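Local coordinates for lipid binding protein (Grifola frondosa, PDB 5H0Q) that binds lipid membranes, probably recognising domains that contain both sphingomyelin and cholesterol, at residues K31-R36 and Y66-G71; V39-A44 and G97-F102. All coordinates share one frame; numbering follows the deposited sequence.

Contact 1: K31-R36 and Y66-G71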
ATOM      1  N   LYS A  31       7.472   1.563  15.860  1.00 25.34           N
ATOM      2  CA  LYS A  31       6.520   1.180  16.898  1.00 32.71           C
ATOM      3  C   LYS A  31       5.515   2.291  17.136  1.00 33.60           C
ATOM      4  O   LYS A  31       4.310   2.045  17.219  1.00 35.96           O
ATOM      5  CB  LYS A  31       7.256   0.851  18.192  1.00 33.03           C
ATOM      6  CG  LYS A  31       6.329   0.534  19.369  1.00 33.18           C
ATOM      7  CD  LYS A  31       7.118   0.251  20.635  1.00 40.65           C
ATOM      8  CE  LYS A  31       6.204   0.171  21.849  1.00 62.69           C
ATOM      9  NZ  LYS A  31       6.947  -0.109  23.109  1.00 77.59           N
ATOM     10  N   VAL A  32       5.989   3.531  17.213  1.00 27.15           N
ATOM     11  CA  VAL A  32       5.083   4.652  17.431  1.00 29.21           C
ATOM     12  C   VAL A  32       4.135   4.805  16.251  1.00 30.68           C
ATOM     13  O   VAL A  32       2.925   4.976  16.425  1.00 29.97           O
ATOM     14  CB  VAL A  32       5.902   5.928  17.703  1.00 34.07           C
ATOM     15  CG1 VAL A  32       4.987   7.135  17.873  1.00 30.23           C
ATOM     16  CG2 VAL A  32       6.686   5.745  18.965  1.00 29.98           C
ATOM     17  N   ALA A  33       4.646   4.690  15.031  1.00 27.49           N
ATOM     18  CA  ALA A  33       3.765   4.810  13.868  1.00 25.21           C
ATOM     19  C   ALA A  33       2.674   3.749  13.895  1.00 27.50           C
ATOM     20  O   ALA A  33       1.505   4.034  13.620  1.00 29.66           O
ATOM     21  CB  ALA A  33       4.567   4.714  12.568  1.00 24.41           C
ATOM     22  N   LEU A  34       3.035   2.512  14.210  1.00 29.83           N
ATOM     23  CA  LEU A  34       2.017   1.474  14.276  1.00 43.80           C
ATOM     24  C   LEU A  34       1.015   1.777  15.380  1.00 43.46           C
ATOM     25  O   LEU A  34      -0.187   1.489  15.237  1.00 37.90           O
ATOM     26  CB  LEU A  34       2.695   0.115  14.460  1.00 37.42           C
ATOM     27  CG  LEU A  34       1.918  -1.156  14.126  1.00 51.04           C
ATOM     28  CD1 LEU A  34       1.419  -1.113  12.708  1.00 40.90           C
ATOM     29  CD2 LEU A  34       2.794  -2.385  14.340  1.00 44.84           C
ATOM     30  N   GLN A  35       1.465   2.428  16.459  1.00 39.06           N
ATOM     31  CA  GLN A  35       0.535   2.805  17.525  1.00 36.77           C
ATOM     32  C   GLN A  35      -0.408   3.923  17.089  1.00 38.13           C
ATOM     33  O   GLN A  35      -1.556   3.975  17.551  1.00 41.07           O
ATOM     34  CB  GLN A  35       1.293   3.249  18.778  1.00 54.23           C
ATOM     35  CG  GLN A  35       2.049   2.143  19.478  1.00 68.54           C
ATOM     36  CD  GLN A  35       2.931   2.644  20.615  1.00 68.23           C
ATOM     37  OE1 GLN A  35       3.397   3.786  20.613  1.00 52.08           O
ATOM     38  NE2 GLN A  35       3.164   1.779  21.595  1.00 63.60           N
ATOM     39  N   ARG A  36       0.057   4.835  16.238  1.00 36.08           N
ATOM     40  CA  ARG A  36      -0.728   5.971  15.766  1.00 36.43           C
ATOM     41  C   ARG A  36      -1.533   5.659  14.509  1.00 36.91           C
ATOM     42  O   ARG A  36      -2.113   6.580  13.914  1.00 40.93           O
ATOM     43  CB  ARG A  36       0.184   7.168  15.494  1.00 32.69           C
ATOM     44  CG  ARG A  36       0.935   7.700  16.724  1.00 37.75           C
ATOM     45  CD  ARG A  36       0.098   8.732  17.477  1.00 44.62           C
ATOM     46  NE  ARG A  36       0.886   9.293  18.576  1.00 40.87           N
ATOM     47  CZ  ARG A  36       1.089   8.678  19.731  1.00 48.90           C
ATOM     48  NH1 ARG A  36       0.541   7.491  19.952  1.00 53.05           N
ATOM     49  NH2 ARG A  36       1.837   9.255  20.660  1.00 51.43           N
ATOM     50  N   TYR A  66      -0.473   2.629   4.558  1.00 20.59           N
ATOM     51  CA  TYR A  66       0.072   3.198   5.785  1.00 18.89           C
ATOM     52  C   TYR A  66       1.522   2.757   5.917  1.00 19.30           C
ATOM     53  O   TYR A  66       1.806   1.554   5.916  1.00 19.46           O
ATOM     54  CB  TYR A  66      -0.702   2.777   7.042  1.00 19.50           C
ATOM     55  CG  TYR A  66      -0.288   3.521   8.275  1.00 22.73           C
ATOM     56  CD1 TYR A  66      -0.395   4.898   8.336  1.00 22.71           C
ATOM     57  CD2 TYR A  66       0.233   2.849   9.383  1.00 23.21           C
ATOM     58  CE1 TYR A  66      -0.043   5.592   9.482  1.00 23.45           C
ATOM     59  CE2 TYR A  66       0.589   3.539  10.521  1.00 21.24           C
ATOM     60  CZ  TYR A  66       0.465   4.899  10.556  1.00 22.09           C
ATOM     61  OH  TYR A  66       0.787   5.602  11.675  1.00 26.34           O
ATOM     62  N   ASN A  67       2.420   3.722   6.075  1.00 20.14           N
ATOM     63  CA  ASN A  67       3.847   3.447   6.270  1.00 19.57           C
ATOM     64  C   ASN A  67       4.171   3.524   7.751  1.00 17.63           C
ATOM     65  O   ASN A  67       4.180   4.611   8.333  1.00 21.53           O
ATOM     66  CB  ASN A  67       4.697   4.430   5.477  1.00 18.09           C
ATOM     67  CG  ASN A  67       6.189   4.241   5.741  1.00 18.97           C
ATOM     68  OD1 ASN A  67       6.590   3.222   6.280  1.00 20.72           O
ATOM     69  ND2 ASN A  67       6.980   5.243   5.417  1.00 19.83           N
ATOM     70  N   ALA A  68       4.430   2.362   8.360  1.00 20.98           N
ATOM     71  CA  ALA A  68       4.893   2.250   9.739  1.00 18.79           C
ATOM     72  C   ALA A  68       6.265   1.578   9.804  1.00 21.04           C
ATOM     73  O   ALA A  68       6.545   0.870  10.765  1.00 23.00           O
ATOM     74  CB  ALA A  68       3.884   1.473  10.584  1.00 23.60           C
ATOM     75  N   THR A  69       7.108   1.773   8.782  1.00 18.08           N
ATOM     76  CA  THR A  69       8.426   1.131   8.767  1.00 16.10           C
ATOM     77  C   THR A  69       9.484   1.866   9.561  1.00 21.67           C
ATOM     78  O   THR A  69      10.610   1.358   9.663  1.00 25.90           O
ATOM     79  CB  THR A  69       8.950   0.995   7.354  1.00 18.22           C
ATOM     80  OG1 THR A  69       9.207   2.291   6.810  1.00 19.66           O
ATOM     81  CG2 THR A  69       8.025   0.189   6.491  1.00 21.13           C
ATOM     82  N   GLY A  70       9.180   3.024  10.092  1.00 20.31           N
ATOM     83  CA  GLY A  70      10.110   3.802  10.858  1.00 22.40           C
ATOM     84  C   GLY A  70      10.940   4.765  10.036  1.00 23.72           C
ATOM     85  O   GLY A  70      11.769   5.486  10.605  1.00 27.51           O
ATOM     86  N   GLY A  71      10.774   4.770   8.726  1.00 21.59           N
ATOM     87  CA  GLY A  71      11.420   5.733   7.862  1.00 20.97           C
ATOM     88  C   GLY A  71      10.587   5.932   6.617  1.00 20.93           C
ATOM     89  O   GLY A  71       9.551   5.265   6.423  1.00 19.73           O
TER
HETATM   90  O   HOH W   1      -0.241   8.312  11.855  1.00 24.38           O

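Contact 2: V39-A44 and G97-F102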
ATOM      1  N   VAL A  39      -5.040   7.243  14.192  1.00 40.11           N
ATOM      2  CA  VAL A  39      -5.242   8.671  14.409  1.00 43.88           C
ATOM      3  C   VAL A  39      -5.735   9.368  13.139  1.00 45.06           C
ATOM      4  O   VAL A  39      -6.659  10.194  13.193  1.00 43.78           O
ATOM      5  CB  VAL A  39      -3.952   9.306  14.954  1.00 40.20           C
ATOM      6  CG1 VAL A  39      -4.113  10.813  15.122  1.00 45.61           C
ATOM      7  CG2 VAL A  39      -3.572   8.665  16.280  1.00 48.67           C
ATOM      8  N   TYR A  40      -5.133   9.066  11.980  1.00 39.61           N
ATOM      9  CA  TYR A  40      -5.555   9.676  10.720  1.00 37.86           C
ATOM     10  C   TYR A  40      -6.247   8.691   9.787  1.00 37.52           C
ATOM     11  O   TYR A  40      -6.562   9.050   8.648  1.00 37.20           O
ATOM     12  CB  TYR A  40      -4.352  10.316  10.019  1.00 35.18           C
ATOM     13  CG  TYR A  40      -3.720  11.429  10.841  1.00 35.88           C
ATOM     14  CD1 TYR A  40      -4.143  12.742  10.693  1.00 39.51           C
ATOM     15  CD2 TYR A  40      -2.737  11.168  11.776  1.00 34.95           C
ATOM     16  CE1 TYR A  40      -3.600  13.760  11.436  1.00 40.87           C
ATOM     17  CE2 TYR A  40      -2.167  12.191  12.525  1.00 35.82           C
ATOM     18  CZ  TYR A  40      -2.613  13.487  12.347  1.00 37.71           C
ATOM     19  OH  TYR A  40      -2.085  14.524  13.083  1.00 38.86           O
ATOM     20  N   GLN A  41      -6.526   7.470  10.246  1.00 39.97           N
ATOM     21  CA  GLN A  41      -7.110   6.473   9.357  1.00 30.23           C
ATOM     22  C   GLN A  41      -8.477   6.917   8.842  1.00 31.42           C
ATOM     23  O   GLN A  41      -8.814   6.659   7.682  1.00 35.17           O
ATOM     24  CB  GLN A  41      -7.232   5.124  10.062  1.00 34.63           C
ATOM     25  CG  GLN A  41      -7.763   4.031   9.154  1.00 34.06           C
ATOM     26  CD  GLN A  41      -7.525   2.654   9.705  1.00 36.21           C
ATOM     27  OE1 GLN A  41      -6.582   2.440  10.464  1.00 36.23           O
ATOM     28  NE2 GLN A  41      -8.373   1.705   9.329  1.00 42.56           N
ATOM     29  N   ASP A  42      -9.272   7.578   9.690  0.53 34.09           N
ATOM     30  CA  ASP A  42     -10.589   8.041   9.249  0.53 37.04           C
ATOM     31  C   ASP A  42     -10.465   8.978   8.057  0.53 37.06           C
ATOM     32  O   ASP A  42     -11.292   8.937   7.139  0.53 34.89           O
ATOM     33  CB  ASP A  42     -11.328   8.738  10.394  0.53 38.89           C
ATOM     34  CG  ASP A  42     -12.756   9.112  10.022  0.53 47.74           C
ATOM     35  OD1 ASP A  42     -13.389   8.345   9.263  0.53 49.16           O
ATOM     36  OD2 ASP A  42     -13.239  10.168  10.480  0.53 61.60           O
ATOM     37  N   GLN A  43      -9.431   9.825   8.041  1.00 33.37           N
ATOM     38  CA  GLN A  43      -9.227  10.695   6.889  1.00 32.73           C
ATOM     39  C   GLN A  43      -8.944   9.869   5.651  1.00 35.39           C
ATOM     40  O   GLN A  43      -9.462  10.154   4.567  1.00 30.68           O
ATOM     41  CB  GLN A  43      -8.089  11.678   7.140  1.00 36.69           C
ATOM     42  CG  GLN A  43      -8.395  12.813   8.107  1.00 41.48           C
ATOM     43  CD  GLN A  43      -7.400  13.949   7.964  1.00 59.64           C
ATOM     44  OE1 GLN A  43      -6.196  13.725   7.851  1.00 67.93           O
ATOM     45  NE2 GLN A  43      -7.902  15.172   7.936  1.00 82.92           N
ATOM     46  N   ALA A  44      -8.110   8.838   5.785  1.00 33.49           N
ATOM     47  CA  ALA A  44      -7.835   7.992   4.638  1.00 31.52           C
ATOM     48  C   ALA A  44      -9.096   7.261   4.182  1.00 33.01           C
ATOM     49  O   ALA A  44      -9.371   7.168   2.978  1.00 28.22           O
ATOM     50  CB  ALA A  44      -6.717   6.999   4.973  1.00 29.94           C
ATOM     51  N   GLY A  97       4.376   7.019   9.530  1.00 21.67           N
ATOM     52  CA  GLY A  97       3.185   7.591  10.138  1.00 22.18           C
ATOM     53  C   GLY A  97       2.230   8.253   9.175  1.00 21.87           C
ATOM     54  O   GLY A  97       1.220   8.813   9.625  1.00 26.67           O
ATOM     55  N   GLN A  98       2.501   8.214   7.882  1.00 22.50           N
ATOM     56  CA  GLN A  98       1.637   8.823   6.890  1.00 23.64           C
ATOM     57  C   GLN A  98       0.910   7.773   6.062  1.00 23.77           C
ATOM     58  O   GLN A  98       1.358   6.634   5.916  1.00 20.81           O
ATOM     59  CB  GLN A  98       2.416   9.771   5.980  1.00 27.80           C
ATOM     60  CG  GLN A  98       2.976  10.930   6.773  1.00 26.84           C
ATOM     61  CD  GLN A  98       3.581  11.991   5.914  1.00 30.45           C
ATOM     62  OE1 GLN A  98       4.385  11.700   5.049  1.00 28.95           O
ATOM     63  NE2 GLN A  98       3.166  13.240   6.115  1.00 35.28           N
ATOM     64  N   TRP A  99      -0.260   8.180   5.569  1.00 24.03           N
ATOM     65  CA  TRP A  99      -1.088   7.433   4.626  1.00 24.79           C
ATOM     66  C   TRP A  99      -1.057   8.079   3.247  1.00 27.61           C
ATOM     67  O   TRP A  99      -0.944   9.306   3.123  1.00 26.84           O
ATOM     68  CB  TRP A  99      -2.575   7.441   5.046  1.00 20.98           C
ATOM     69  CG  TRP A  99      -2.936   6.821   6.345  1.00 24.27           C
ATOM     70  CD1 TRP A  99      -2.877   7.391   7.573  1.00 24.88           C
ATOM     71  CD2 TRP A  99      -3.442   5.497   6.531  1.00 22.28           C
ATOM     72  NE1 TRP A  99      -3.323   6.503   8.526  1.00 29.50           N
ATOM     73  CE2 TRP A  99      -3.668   5.329   7.906  1.00 27.13           C
ATOM     74  CE3 TRP A  99      -3.717   4.433   5.658  1.00 20.89           C
ATOM     75  CZ2 TRP A  99      -4.171   4.148   8.437  1.00 27.48           C
ATOM     76  CZ3 TRP A  99      -4.210   3.261   6.185  1.00 26.62           C
ATOM     77  CH2 TRP A  99      -4.427   3.129   7.561  1.00 26.95           C
ATOM     78  N   THR A 100      -1.225   7.261   2.202  1.00 22.34           N
ATOM     79  CA  THR A 100      -1.709   7.783   0.941  1.00 28.34           C
ATOM     80  C   THR A 100      -2.904   6.957   0.474  1.00 22.87           C
ATOM     81  O   THR A 100      -3.138   5.836   0.934  1.00 21.90           O
ATOM     82  CB  THR A 100      -0.613   7.829  -0.108  1.00 27.17           C
ATOM     83  OG1 THR A 100      -1.059   8.631  -1.199  1.00 26.95           O
ATOM     84  CG2 THR A 100      -0.227   6.440  -0.596  1.00 31.07           C
ATOM     85  N   VAL A 101      -3.691   7.552  -0.419  1.00 23.91           N
ATOM     86  CA  VAL A 101      -4.905   6.936  -0.938  1.00 21.64           C
ATOM     87  C   VAL A 101      -4.952   7.171  -2.435  1.00 20.38           C
ATOM     88  O   VAL A 101      -4.671   8.276  -2.910  1.00 25.64           O
ATOM     89  CB  VAL A 101      -6.170   7.514  -0.271  1.00 24.18           C
ATOM     90  CG1 VAL A 101      -7.426   6.896  -0.879  1.00 26.96           C
ATOM     91  CG2 VAL A 101      -6.113   7.267   1.227  1.00 22.47           C
ATOM     92  N   PHE A 102      -5.346   6.147  -3.179  1.00 20.12           N
ATOM     93  CA  PHE A 102      -5.557   6.320  -4.603  1.00 22.99           C
ATOM     94  C   PHE A 102      -6.574   5.300  -5.085  1.00 20.95           C
ATOM     95  O   PHE A 102      -6.886   4.327  -4.394  1.00 23.11           O
ATOM     96  CB  PHE A 102      -4.237   6.187  -5.382  1.00 20.97           C
ATOM     97  CG  PHE A 102      -3.586   4.819  -5.282  1.00 21.71           C
ATOM     98  CD1 PHE A 102      -3.917   3.810  -6.168  1.00 18.71           C
ATOM     99  CD2 PHE A 102      -2.629   4.558  -4.322  1.00 23.38           C
ATOM    100  CE1 PHE A 102      -3.328   2.555  -6.077  1.00 21.82           C
ATOM    101  CE2 PHE A 102      -2.019   3.319  -4.241  1.00 18.18           C
ATOM    102  CZ  PHE A 102      -2.377   2.316  -5.121  1.00 21.65           C
TER
HETATM  103  O   HOH W   2      -2.819   7.573  11.205  1.00 28.21           O

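Contact 1: K31-R36 and Y66-G71
Tyr66 and Ala68 of segment 66-71, on strand 60-68, meet Ala33 and Leu34 near the C-terminal end of helix 26-35, a helix-on-sheet packing against a mixed sheet, with the two short axes 7.6 Å apart and running at 144°. The polar link is the phenol: Tyr66 OH donates to Ala33 O at 2.6 Å. The hydroxyl is tilted 33° from the carbonyl plane. With CG anti to the backbone N (chi1 -171°), the Tyr66 ring is sent out toward the helix, and Ala33 O lies in the ring plane at its edge. Water 1 donates to Tyr66 OH at 2.9 Å, and it reaches Arg36 O more loosely, beyond the helix end. The apolar part is small: Ala33 CB sits 3.9 Å from Ala68 CB, whose other side-chain neighbour is Leu34 CD1. Arg36 turns its guanidinium away, where NE bonds Tyr11. Within segment 66-71 an Asx turn forms: Asn67 OD1 accepts from both Thr69 N and Thr69 OG1, the hydroxyl on a lone pair in the carbonyl plane, while Asn67 ND2 donates to Gly71 O at 2.8 Å.

Contact 2: V39-A44 and G97-F102
Tyr40 meets the indole of Trp99 with its backbone and CB, not with its phenol: Tyr40 CB lies 4.1 Å from Trp99 CD1, and the carbonyl carbon is close to NE1. With CG beside the backbone N, the Tyr40 ring leads away from the strand. Water 2 joins the two residues by accepting from both Tyr40 N and Trp99 NE1, at 2.9 Å from the indole nitrogen, and this bond gives the buried indole N-H its partner. The water lies in plane at the edge of the indole and also at the edge of the Tyr40 ring.

Gln41 follows in the first turn of the helix and lies against the benzo part of the indole. Gln41 CA stands 3.4 Å above the Trp99 indole plane, offset toward the rim. Gln41 CB comes within 3.6 Å of Trp99 CZ2. CG is anti to the backbone N (chi1 -177°) and the chain stays extended, carrying the amide past CZ2 and CH2 with its plane turned 58° from the ring. Both amide ends are engaged elsewhere, OE1 by Lys37 and NE2 by Glu45. This is helix-on-sheet packing: helix 41-55, with Tyr40 at its N-cap position, lies over strand 99-105, which pairs antiparallel with strands 2-3 and 60-68.

One turn further along, Ala44 points its CB at the strand, on the same indole face as Gln41 CA. Ala44 CB makes an off-centre CH-pi contact with the Trp99 five-membered ring, 4.3 Å from its centroid and 29° off the normal. The same Ala44 CB touches Val101 CG2 at 3.8 Å, while Ala44 O approaches that methyl too. Arg47, Gln48 and Leu51 continue the cover over Val101.

Overall arrangement
Contacts 1 and 2 lie side by side, their centres about 12 Å apart, and place two successive helices, 26-35 and 41-55, against neighbouring antiparallel strands of one mixed sheet. Their segments alternate along the chain, both helices preceding both strands. The strands join directly: Asn67 O lies 2.7 Å from Gly97 N, and Asn67 N lies 3.1 Å from Gln98 O, both probable hydrogen bonds. The aromatic residues of the two contacts also meet, Tyr66 CD1 lying 3.3 Å from Trp99 CE2 with ring planes about 40° apart. Tyr66 thus touches Trp99 while reaching helix 26-35, and Trp99 in turn carries the start of helix 41-55.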